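Local atomic coordinates of De novo designed switch protein caging a hemagglutinin binder (sCageHA267_1S) (Synthetic construct, PDB entry 7CBC), a protein that serves as a designed biosensor switch, a helical cage that probably holds a small hemagglutinin-binding domain shielded from its target until the switch is opened. Residues A71-I75 with A119-L123; I182-R186 with L204-A208; D234-L238 with A251-S255; C275-K280 with D308-L313. All coordinates share one frame; numbering follows the deposited sequence.

Interaction 1: residues A71-I75 with A119-L123; sequences AEKEI and AKAFL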
loop_
_atom_site.group_PDB
_atom_site.type_symbol
_atom_site.label_atom_id
_atom_site.label_comp_id
_atom_site.label_asym_id
_atom_site.label_seq_id
_atom_site.Cartn_x
_atom_site.Cartn_y
_atom_site.Cartn_z
ATOM N N ALA A 71 -0.570 -0.144 -12.991
ATOM C CA ALA A 71 -0.323 -0.436 -11.577
ATOM C C ALA A 71 0.044 -1.900 -11.354
ATOM O O ALA A 71 0.841 -2.204 -10.461
ATOM C CB ALA A 71 -1.544 -0.063 -10.726
ATOM N N GLU A 72 -0.518 -2.823 -12.143
ATOM C CA GLU A 72 -0.043 -4.204 -12.098
ATOM C C GLU A 72 1.422 -4.304 -12.502
ATOM O O GLU A 72 2.148 -5.168 -11.997
ATOM C CB GLU A 72 -0.891 -5.093 -13.003
ATOM C CG GLU A 72 -2.318 -5.214 -12.549
ATOM C CD GLU A 72 -3.207 -5.929 -13.553
ATOM O OE1 GLU A 72 -2.728 -6.295 -14.654
ATOM O OE2 GLU A 72 -4.400 -6.108 -13.234
ATOM N N LYS A 73 1.862 -3.430 -13.414
ATOM C CA LYS A 73 3.256 -3.409 -13.842
ATOM C C LYS A 73 4.176 -2.933 -12.724
ATOM O O LYS A 73 5.278 -3.462 -12.561
ATOM C CB LYS A 73 3.404 -2.517 -15.078
ATOM C CG LYS A 73 4.818 -2.411 -15.653
ATOM C CD LYS A 73 5.261 -3.728 -16.283
ATOM C CE LYS A 73 6.449 -3.541 -17.227
ATOM N NZ LYS A 73 7.555 -2.729 -16.631
ATOM N N GLU A 74 3.756 -1.920 -11.954
ATOM C CA GLU A 74 4.567 -1.476 -10.819
ATOM C C GLU A 74 4.725 -2.586 -9.789
ATOM O O GLU A 74 5.783 -2.715 -9.168
ATOM C CB GLU A 74 3.948 -0.236 -10.160
ATOM C CG GLU A 74 3.844 1.027 -11.051
ATOM C CD GLU A 74 5.091 1.908 -10.986
ATOM O OE1 GLU A 74 6.213 1.374 -11.137
ATOM O OE2 GLU A 74 4.950 3.135 -10.772
ATOM N N ILE A 75 3.679 -3.386 -9.576
ATOM C CA ILE A 75 3.783 -4.499 -8.631
ATOM C C ILE A 75 4.783 -5.532 -9.133
ATOM O O ILE A 75 5.620 -6.035 -8.375
ATOM C CB ILE A 75 2.402 -5.135 -8.388
ATOM C CG1 ILE A 75 1.492 -4.179 -7.622
ATOM C CG2 ILE A 75 2.540 -6.427 -7.599
ATOM C CD1 ILE A 75 0.177 -4.797 -7.231
ATOM N N ALA A 119 -0.177 -6.593 -1.742
ATOM C CA ALA A 119 -0.302 -5.465 -2.664
ATOM C C ALA A 119 -1.170 -5.819 -3.871
ATOM O O ALA A 119 -1.981 -4.998 -4.323
ATOM C CB ALA A 119 1.089 -5.016 -3.110
ATOM N N LYS A 120 -1.016 -7.036 -4.407
ATOM C CA LYS A 120 -1.878 -7.503 -5.497
ATOM C C LYS A 120 -3.321 -7.621 -5.045
ATOM O O LYS A 120 -4.243 -7.229 -5.772
ATOM C CB LYS A 120 -1.387 -8.853 -6.029
ATOM C CG LYS A 120 -0.367 -8.757 -7.139
ATOM C CD LYS A 120 -0.047 -10.103 -7.832
ATOM C CE LYS A 120 0.975 -10.948 -7.098
ATOM N NZ LYS A 120 0.411 -11.860 -6.127
ATOM N N ALA A 121 -3.540 -8.168 -3.850
ATOM C CA ALA A 121 -4.889 -8.237 -3.317
ATOM C C ALA A 121 -5.512 -6.855 -3.212
ATOM O O ALA A 121 -6.694 -6.682 -3.516
ATOM C CB ALA A 121 -4.881 -8.933 -1.959
ATOM N N PHE A 122 -4.739 -5.846 -2.796
ATOM C CA PHE A 122 -5.328 -4.515 -2.689
ATOM C C PHE A 122 -5.701 -3.962 -4.060
ATOM O O PHE A 122 -6.777 -3.364 -4.230
ATOM C CB PHE A 122 -4.379 -3.549 -1.984
ATOM C CG PHE A 122 -4.790 -2.109 -2.123
ATOM C CD1 PHE A 122 -5.764 -1.570 -1.295
ATOM C CD2 PHE A 122 -4.215 -1.300 -3.099
ATOM C CE1 PHE A 122 -6.169 -0.243 -1.439
ATOM C CE2 PHE A 122 -4.613 0.025 -3.251
ATOM C CZ PHE A 122 -5.592 0.554 -2.422
ATOM N N LEU A 123 -4.822 -4.133 -5.045
ATOM C CA LEU A 123 -5.091 -3.571 -6.359
ATOM C C LEU A 123 -6.310 -4.230 -6.989
ATOM O O LEU A 123 -7.097 -3.572 -7.682
ATOM C CB LEU A 123 -3.859 -3.719 -7.249
ATOM C CG LEU A 123 -4.014 -3.226 -8.688
ATOM C CD1 LEU A 123 -4.567 -1.811 -8.730
ATOM C CD2 LEU A 123 -2.694 -3.307 -9.447
#
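Ile-75 and Lys-120 bring the two backbones nearest, with 7.1 Å from CA to CA, where helix 50-93 and helix 99-142 run antiparallel at 174°. The short axes stay 10.5 Å apart, a spacing filled by medium-sized aliphatic side chains. Ile-75 and Leu-123 do most of the filling. Ile-75 reaches over with CD1, which settles 3.6 Å from the carbonyl O of Ala-119 and also brushes the CB of that alanine. Its other branch, CG2, meets the CG methylene of Lys-120 at 3.8 Å, the two chains crossing at a slant; from there the lysine bends twice and carries its amine away from the partner helix. Leu-123 answers from the other side. With CG anti to the backbone N (chi1 177°), the leucine is directed across the gap, and its CD2 rests against the peptide link between Ala-71 and Glu-72, 3.7 Å from Ala-71 CB and 3.5 Å from the backbone N of Glu-72. The same methyl lies 3.9 Å from Ile-75 CD1, which joins the two large side chains into one apolar patch. Glu-72 adds its CG, crossing the leucine at roughly a right angle, and then runs on to put its carboxylate at the exposed margin. Leu-22 and Leu-26 of helix 3-46 close over the inner side, touching Ile-75, Ala-119 and Ala-71. Shape and exclusion of water therefore hold these two helices of the bundle together here, the side chains of Glu-72 and Lys-120 contributing methylenes while their charges lie at the margin.

Interaction 2: residues I182-R186 with L204-A208; sequences IEEAR and LRAHA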
loop_
_atom_site.group_PDB
_atom_site.type_symbol
_atom_site.label_atom_id
_atom_site.label_comp_id
_atom_site.label_asym_id
_atom_site.label_seq_id
_atom_site.Cartn_x
_atom_site.Cartn_y
_atom_site.Cartn_z
ATOM N N ILE A 182 7.696 -15.021 11.896
ATOM C CA ILE A 182 8.573 -14.554 12.955
ATOM C C ILE A 182 8.585 -15.540 14.115
ATOM O O ILE A 182 9.650 -15.975 14.565
ATOM C CB ILE A 182 8.150 -13.144 13.403
ATOM C CG1 ILE A 182 8.212 -12.189 12.211
ATOM C CG2 ILE A 182 9.068 -12.650 14.528
ATOM C CD1 ILE A 182 7.787 -10.772 12.517
ATOM N N GLU A 183 7.407 -15.915 14.616
ATOM C CA GLU A 183 7.352 -16.784 15.788
ATOM C C GLU A 183 8.020 -18.129 15.520
ATOM O O GLU A 183 8.693 -18.680 16.399
ATOM C CB GLU A 183 5.908 -16.971 16.247
ATOM C CG GLU A 183 5.737 -17.992 17.378
ATOM C CD GLU A 183 6.254 -17.508 18.739
ATOM O OE1 GLU A 183 6.488 -16.290 18.893
ATOM O OE2 GLU A 183 6.428 -18.346 19.656
ATOM N N GLU A 184 7.867 -18.665 14.309
ATOM C CA GLU A 184 8.594 -19.878 13.942
ATOM C C GLU A 184 10.102 -19.671 14.020
ATOM O O GLU A 184 10.832 -20.512 14.560
ATOM C CB GLU A 184 8.220 -20.312 12.533
ATOM C CG GLU A 184 8.867 -21.617 12.087
ATOM C CD GLU A 184 7.879 -22.758 12.062
ATOM O OE1 GLU A 184 7.868 -23.540 13.039
ATOM O OE2 GLU A 184 7.092 -22.862 11.081
ATOM N N ALA A 185 10.591 -18.579 13.433
ATOM C CA ALA A 185 12.021 -18.322 13.444
ATOM C C ALA A 185 12.511 -18.026 14.857
ATOM O O ALA A 185 13.564 -18.525 15.266
ATOM C CB ALA A 185 12.356 -17.182 12.486
ATOM N N ARG A 186 11.752 -17.247 15.630
ATOM C CA ARG A 186 12.126 -17.004 17.017
ATOM C C ARG A 186 12.275 -18.315 17.776
ATOM O O ARG A 186 13.326 -18.583 18.359
ATOM C CB ARG A 186 11.093 -16.114 17.704
ATOM C CG ARG A 186 11.591 -15.519 19.005
ATOM C CD ARG A 186 10.467 -14.942 19.822
ATOM N NE ARG A 186 9.446 -15.953 20.072
ATOM C CZ ARG A 186 9.512 -16.869 21.030
ATOM N NH1 ARG A 186 10.563 -16.914 21.848
ATOM N NH2 ARG A 186 8.532 -17.751 21.166
ATOM N N LEU A 204 15.753 -10.387 14.317
ATOM C CA LEU A 204 14.348 -10.732 14.170
ATOM C C LEU A 204 13.442 -9.626 14.712
ATOM O O LEU A 204 12.431 -9.279 14.088
ATOM C CB LEU A 204 14.077 -12.066 14.857
ATOM C CG LEU A 204 12.673 -12.605 14.638
ATOM C CD1 LEU A 204 12.404 -12.759 13.144
ATOM C CD2 LEU A 204 12.534 -13.930 15.341
ATOM N N ARG A 205 13.785 -9.046 15.865
ATOM C CA ARG A 205 12.967 -7.958 16.397
ATOM C C ARG A 205 13.038 -6.707 15.524
ATOM O O ARG A 205 12.033 -6.000 15.391
ATOM C CB ARG A 205 13.362 -7.631 17.842
ATOM C CG ARG A 205 12.684 -8.530 18.873
ATOM C CD ARG A 205 12.878 -8.025 20.294
ATOM N NE ARG A 205 14.273 -7.727 20.618
ATOM C CZ ARG A 205 15.121 -8.579 21.202
ATOM N NH1 ARG A 205 14.730 -9.809 21.523
ATOM N NH2 ARG A 205 16.368 -8.205 21.467
ATOM N N ALA A 206 14.194 -6.423 14.919
ATOM C CA ALA A 206 14.269 -5.333 13.945
ATOM C C ALA A 206 13.449 -5.645 12.698
ATOM O O ALA A 206 12.763 -4.766 12.154
ATOM C CB ALA A 206 15.721 -5.061 13.560
ATOM N N HIS A 207 13.508 -6.890 12.224
ATOM C CA HIS A 207 12.658 -7.283 11.107
ATOM C C HIS A 207 11.191 -7.049 11.427
ATOM O O HIS A 207 10.441 -6.531 10.594
ATOM C CB HIS A 207 12.904 -8.744 10.748
ATOM C CG HIS A 207 11.793 -9.360 9.962
ATOM N ND1 HIS A 207 11.657 -9.186 8.600
ATOM C CD2 HIS A 207 10.751 -10.134 10.350
ATOM C CE1 HIS A 207 10.587 -9.840 8.181
ATOM N NE2 HIS A 207 10.019 -10.422 9.224
ATOM N N ALA A 208 10.754 -7.444 12.628
ATOM C CA ALA A 208 9.343 -7.309 12.977
ATOM C C ALA A 208 8.915 -5.850 12.990
ATOM O O ALA A 208 7.785 -5.519 12.600
ATOM C CB ALA A 208 9.060 -7.954 14.330
#
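Ile-182 drives into helix 195-239 with both branches. Its CG2 lies 3.6 Å from Leu-204 CG, while CD1 packs at the same distance against Ala-208 CB and touches CD2 of His-207, whose ring meets CG1 at an edge. CG1 anti to the carbonyl carbon (chi1 -59°) sends CD1 toward Ala-208 and His-207 and leaves CG2 for Leu-204. Leu-204 returns the favour: its CD2 presses on the backbone of the other helix, 3.4 Å from Arg-186 N and 3.5 Å from Arg-186 CB. This is antiparallel packing within the designed helical bundle, the two axes 10.9 Å apart at 174°, near the turn joining consecutive helices 146-190 and 195-239. Outward of the leucine the contact loosens. Arg-186 bends at chi3 (56°) and takes its guanidinium away from helix 195-239, gripping Glu-183 side-on, with NH2 to OE2 at 2.7 Å and NE to OE1 at 3.2 Å, both acceptors in the guanidinium plane; NH1 goes to Glu-190. An alanine here would keep the CB under Leu-204 but would probably leave Glu-183 and Glu-190 without this shared positive partner. Glu-183 also pairs with Arg-187, and an ethanol, probably from the crystallisation liquor, lies near the His-207 side chain.

Interaction 3: residues D234-L238 with A251-S255; sequences DLLRL and AIARS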
loop_
_atom_site.group_PDB
_atom_site.type_symbol
_atom_site.label_atom_id
_atom_site.label_comp_id
_atom_site.label_asym_id
_atom_site.label_seq_id
_atom_site.Cartn_x
_atom_site.Cartn_y
_atom_site.Cartn_z
ATOM N N ASP A 234 -22.340 7.503 -1.527
ATOM C CA ASP A 234 -23.104 8.664 -1.068
ATOM C C ASP A 234 -23.368 9.637 -2.212
ATOM O O ASP A 234 -24.452 10.225 -2.303
ATOM C CB ASP A 234 -22.354 9.372 0.066
ATOM C CG ASP A 234 -22.442 8.624 1.406
ATOM O OD1 ASP A 234 -22.995 7.497 1.433
ATOM O OD2 ASP A 234 -21.929 9.156 2.426
ATOM N N LEU A 235 -22.387 9.817 -3.096
ATOM C CA LEU A 235 -22.560 10.725 -4.220
ATOM C C LEU A 235 -23.530 10.157 -5.247
ATOM O O LEU A 235 -24.347 10.897 -5.815
ATOM C CB LEU A 235 -21.205 11.008 -4.858
ATOM C CG LEU A 235 -21.180 11.866 -6.115
ATOM C CD1 LEU A 235 -21.599 13.302 -5.805
ATOM C CD2 LEU A 235 -19.793 11.821 -6.730
ATOM N N LEU A 236 -23.452 8.845 -5.503
ATOM C CA LEU A 236 -24.414 8.198 -6.394
ATOM C C LEU A 236 -25.819 8.234 -5.811
ATOM O O LEU A 236 -26.808 8.388 -6.548
ATOM C CB LEU A 236 -23.998 6.755 -6.663
ATOM C CG LEU A 236 -22.821 6.598 -7.625
ATOM C CD1 LEU A 236 -22.648 5.143 -7.995
ATOM C CD2 LEU A 236 -23.019 7.439 -8.872
ATOM N N ARG A 237 -25.930 8.064 -4.495
ATOM C CA ARG A 237 -27.218 8.228 -3.841
ATOM C C ARG A 237 -27.790 9.609 -4.119
ATOM O O ARG A 237 -28.955 9.736 -4.500
ATOM C CB ARG A 237 -27.074 7.989 -2.341
ATOM C CG ARG A 237 -28.384 7.848 -1.598
ATOM C CD ARG A 237 -28.282 6.741 -0.555
ATOM N NE ARG A 237 -29.534 6.570 0.174
ATOM C CZ ARG A 237 -30.599 5.944 -0.316
ATOM N NH1 ARG A 237 -30.555 5.420 -1.535
ATOM N NH2 ARG A 237 -31.706 5.841 0.411
ATOM N N LEU A 238 -26.966 10.651 -3.982
ATOM C CA LEU A 238 -27.432 12.026 -4.154
ATOM C C LEU A 238 -27.639 12.393 -5.622
ATOM O O LEU A 238 -28.557 13.155 -5.944
ATOM C CB LEU A 238 -26.440 12.997 -3.517
ATOM C CG LEU A 238 -26.824 13.661 -2.194
ATOM C CD1 LEU A 238 -27.217 12.606 -1.155
ATOM C CD2 LEU A 238 -25.659 14.524 -1.697
ATOM N N ALA A 251 -22.487 19.096 -5.175
ATOM C CA ALA A 251 -22.229 17.915 -4.354
ATOM C C ALA A 251 -21.040 17.128 -4.888
ATOM O O ALA A 251 -20.341 16.452 -4.122
ATOM C CB ALA A 251 -23.470 17.024 -4.295
ATOM N N ILE A 252 -20.802 17.202 -6.197
ATOM C CA ILE A 252 -19.606 16.612 -6.781
ATOM C C ILE A 252 -18.379 17.435 -6.416
ATOM O O ILE A 252 -17.336 16.890 -6.030
ATOM C CB ILE A 252 -19.766 16.489 -8.304
ATOM C CG1 ILE A 252 -20.855 15.471 -8.644
ATOM C CG2 ILE A 252 -18.443 16.142 -8.953
ATOM C CD1 ILE A 252 -21.355 15.580 -10.058
ATOM N N ALA A 253 -18.480 18.762 -6.536
ATOM C CA ALA A 253 -17.374 19.618 -6.120
ATOM C C ALA A 253 -16.988 19.352 -4.666
ATOM O O ALA A 253 -15.800 19.272 -4.332
ATOM C CB ALA A 253 -17.746 21.085 -6.325
ATOM N N ARG A 254 -17.988 19.192 -3.796
ATOM C CA ARG A 254 -17.740 18.848 -2.401
ATOM C C ARG A 254 -17.084 17.475 -2.283
ATOM O O ARG A 254 -16.186 17.276 -1.455
ATOM C CB ARG A 254 -19.066 18.900 -1.633
ATOM C CG ARG A 254 -19.054 18.427 -0.181
ATOM C CD ARG A 254 -20.367 18.829 0.545
ATOM N NE ARG A 254 -21.485 17.897 0.352
ATOM C CZ ARG A 254 -22.567 18.156 -0.382
ATOM N NH1 ARG A 254 -22.681 19.320 -1.010
ATOM N NH2 ARG A 254 -23.544 17.255 -0.491
ATOM N N SER A 255 -17.513 16.519 -3.112
ATOM C CA SER A 255 -16.908 15.194 -3.093
ATOM C C SER A 255 -15.490 15.209 -3.644
ATOM O O SER A 255 -14.647 14.425 -3.191
ATOM C CB SER A 255 -17.768 14.205 -3.878
ATOM O OG SER A 255 -18.790 13.677 -3.057
#
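Leu-235 packs its CD1 methyl against Ile-252, in an antiparallel helix pair of the six-helix bundle: helix 195-239 ends nearby, the chain turns, and helix 245-268 comes back along it. The short axes lie 10.6 Å apart at 176°. Leu-235 is directed across the groove because its CG is anti to the backbone N (chi1 176°), and the second torsion then turns CD1 onto the returning helix. That methyl stands 3.6 Å from Ile-252 CG1 and 3.8 Å from the carbonyl O of Ala-251, with Ser-255 OG beyond it. Leu-235 and Ile-252 cross at about a right angle, the isoleucine offering its CG1 methylene; Tyr-42 of helix 3-46 touches Ile-252, and Leu-38 and Val-41 touch Leu-235. Ser-255 turns back toward its own helix, with a weak hydrogen bond of 3.4 Å from Ser-255 OG to Ala-251 O, which gives the buried hydroxyl a partner there while it still borders Leu-235. Leu-238 is less regular. Its chi1 of -106° departs from a staggered position, and the side chain lies at the exposed border, with CD2 4.2 Å from Ala-251 CB. Arg-254 comes round the outside, its chain extended at first and then bent at chi3, to bring NH2 up to the leucine. Leu-238 CD2 meets the edge of the guanidinium, near its plane, 3.7 Å from Arg-254 NH2.

Interaction 4: residues C275-K280 with D308-L313; sequences CRIAAK and DAVEYL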
loop_
_atom_site.group_PDB
_atom_site.type_symbol
_atom_site.label_atom_id
_atom_site.label_comp_id
_atom_site.label_asym_id
_atom_site.label_seq_id
_atom_site.Cartn_x
_atom_site.Cartn_y
_atom_site.Cartn_z
ATOM N N CYS A 275 12.768 6.600 7.500
ATOM C CA CYS A 275 14.189 6.920 7.567
ATOM C C CYS A 275 14.647 7.114 9.007
ATOM O O CYS A 275 15.777 6.746 9.351
ATOM C CB CYS A 275 14.484 8.153 6.706
ATOM S SG CYS A 275 14.250 7.864 4.902
ATOM N N ARG A 276 13.785 7.654 9.869
ATOM C CA ARG A 276 14.133 7.753 11.285
ATOM C C ARG A 276 14.068 6.395 11.969
ATOM O O ARG A 276 14.943 6.059 12.778
ATOM C CB ARG A 276 13.208 8.742 11.996
ATOM C CG ARG A 276 13.443 10.198 11.621
ATOM C CD ARG A 276 12.493 11.077 12.402
ATOM N NE ARG A 276 12.613 12.491 12.057
ATOM C CZ ARG A 276 11.910 13.453 12.648
ATOM N NH1 ARG A 276 11.051 13.143 13.616
ATOM N NH2 ARG A 276 12.066 14.717 12.272
ATOM N N ILE A 277 13.029 5.607 11.671
ATOM C CA ILE A 277 12.885 4.298 12.304
ATOM C C ILE A 277 14.096 3.427 11.998
ATOM O O ILE A 277 14.679 2.809 12.898
ATOM C CB ILE A 277 11.576 3.622 11.865
ATOM C CG1 ILE A 277 10.396 4.272 12.571
ATOM C CG2 ILE A 277 11.600 2.135 12.207
ATOM C CD1 ILE A 277 9.178 4.327 11.741
ATOM N N ALA A 278 14.500 3.375 10.723
ATOM C CA ALA A 278 15.716 2.649 10.369
ATOM C C ALA A 278 16.926 3.241 11.071
ATOM O O ALA A 278 17.791 2.506 11.561
ATOM C CB ALA A 278 15.923 2.660 8.854
ATOM N N ALA A 279 17.012 4.572 11.113
ATOM C CA ALA A 279 18.104 5.221 11.824
ATOM C C ALA A 279 18.156 4.767 13.275
ATOM O O ALA A 279 19.238 4.499 13.806
ATOM C CB ALA A 279 17.962 6.738 11.736
ATOM N N LYS A 280 16.997 4.656 13.929
ATOM C CA LYS A 280 16.987 4.203 15.319
ATOM C C LYS A 280 17.441 2.754 15.425
ATOM O O LYS A 280 18.272 2.413 16.279
ATOM C CB LYS A 280 15.601 4.369 15.934
ATOM C CG LYS A 280 15.580 4.090 17.425
ATOM C CD LYS A 280 14.187 4.261 18.036
ATOM C CE LYS A 280 14.199 3.868 19.520
ATOM N NZ LYS A 280 12.888 4.054 20.199
ATOM N N ASP A 308 18.373 14.383 8.281
ATOM C CA ASP A 308 17.357 14.626 9.300
ATOM C C ASP A 308 17.270 13.480 10.298
ATOM O O ASP A 308 17.009 13.702 11.482
ATOM C CB ASP A 308 15.987 14.835 8.663
ATOM C CG ASP A 308 14.875 14.817 9.697
ATOM O OD1 ASP A 308 14.685 15.846 10.374
ATOM O OD2 ASP A 308 14.233 13.758 9.874
ATOM N N ALA A 309 17.445 12.241 9.829
ATOM C CA ALA A 309 17.298 11.093 10.719
ATOM C C ALA A 309 18.463 10.995 11.703
ATOM O O ALA A 309 18.258 10.662 12.876
ATOM C CB ALA A 309 17.166 9.806 9.902
ATOM N N VAL A 310 19.686 11.294 11.254
ATOM C CA VAL A 310 20.831 11.249 12.164
ATOM C C VAL A 310 20.820 12.454 13.102
ATOM O O VAL A 310 21.041 12.313 14.310
ATOM C CB VAL A 310 22.154 11.136 11.381
ATOM C CG1 VAL A 310 22.228 9.798 10.687
ATOM C CG2 VAL A 310 22.295 12.255 10.366
ATOM N N GLU A 311 20.551 13.653 12.567
ATOM C CA GLU A 311 20.324 14.812 13.424
ATOM C C GLU A 311 19.208 14.543 14.427
ATOM O O GLU A 311 19.273 15.022 15.566
ATOM C CB GLU A 311 20.000 16.049 12.575
ATOM C CG GLU A 311 21.231 16.723 11.965
ATOM C CD GLU A 311 20.896 17.940 11.109
ATOM O OE1 GLU A 311 21.782 18.413 10.359
ATOM O OE2 GLU A 311 19.744 18.429 11.181
ATOM N N TYR A 312 18.192 13.765 14.029
ATOM C CA TYR A 312 17.100 13.421 14.938
ATOM C C TYR A 312 17.576 12.523 16.075
ATOM O O TYR A 312 17.127 12.677 17.216
ATOM C CB TYR A 312 15.958 12.752 14.167
ATOM C CG TYR A 312 14.911 12.111 15.049
ATOM C CD1 TYR A 312 13.913 12.870 15.629
ATOM C CD2 TYR A 312 14.923 10.745 15.302
ATOM C CE1 TYR A 312 12.945 12.289 16.437
ATOM C CE2 TYR A 312 13.960 10.154 16.110
ATOM C CZ TYR A 312 12.975 10.933 16.676
ATOM O OH TYR A 312 12.013 10.363 17.480
ATOM N N LEU A 313 18.468 11.569 15.789
ATOM C CA LEU A 313 18.999 10.721 16.860
ATOM C C LEU A 313 19.783 11.543 17.875
ATOM O O LEU A 313 19.674 11.318 19.089
ATOM C CB LEU A 313 19.882 9.608 16.287
ATOM C CG LEU A 313 19.232 8.478 15.474
ATOM C CD1 LEU A 313 20.303 7.517 14.949
ATOM C CD2 LEU A 313 18.193 7.726 16.294
#
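The small disulfide-bonded helical domain at the C-terminal end, probably the caged hemagglutinin binder, holds this crossing of helix 274-284 over helix 303-315 at -53°, and Ala-279 CB packs 3.7 Å from Ala-309 CB. Small residues let the backbones close in until CA of Arg-276 and CA of Ala-309 are 4.6 Å apart. Leu-313 continues the seam, its CD1 on the carbonyl O of Ala-279 at 3.4 Å. Leu-296 covers Ala-309 from helix 289-298, and Cys-275, bonded to Cys-301, ties down the start of the segment. On the outer flank Arg-276 runs extended over Tyr-312, its guanidinium flat on the ring, planes 11° apart, and offset toward the CD1-CE1 side. The salt bridge fixes the guanidinium edge-on to Asp-308, nearly coplanar with the carboxylate: the shorter bond runs from Arg-276 NE to the syn lone pair of Asp-308 OD2, 3.0 Å at 163°, and NH2 adds weak bonds to both oxygens. A leucine in its place would probably leave the Asp-308 carboxylate without its cationic mate and the Tyr-312 face less fully covered. Arg-276 CD sits above the ring centre of Tyr-312, a CH-pi contact of 3.8 Å to the centroid.

In the fold
Along the chain the four contacts follow in series, each closing before the next opens. Interactions 1, 2 and 3 join antiparallel helices of the long bundle; interaction 1 lies nearest the middle, its centre about 9 Å from that of the chain. Interactions 2 and 3 share helix 195-239 but lie on opposite sides of the chain's centre, with centres about 46 Å apart. Interaction 4 belongs to the small C-terminal domain reached after helix 245-268. It docks beside the bundle close to interaction 2, nearest atoms about 7 Å apart, where Ile-277 touches Gln-209 and Leu-213 of helix 195-239. This arrangement is consistent with a binder caged against the helical bundle.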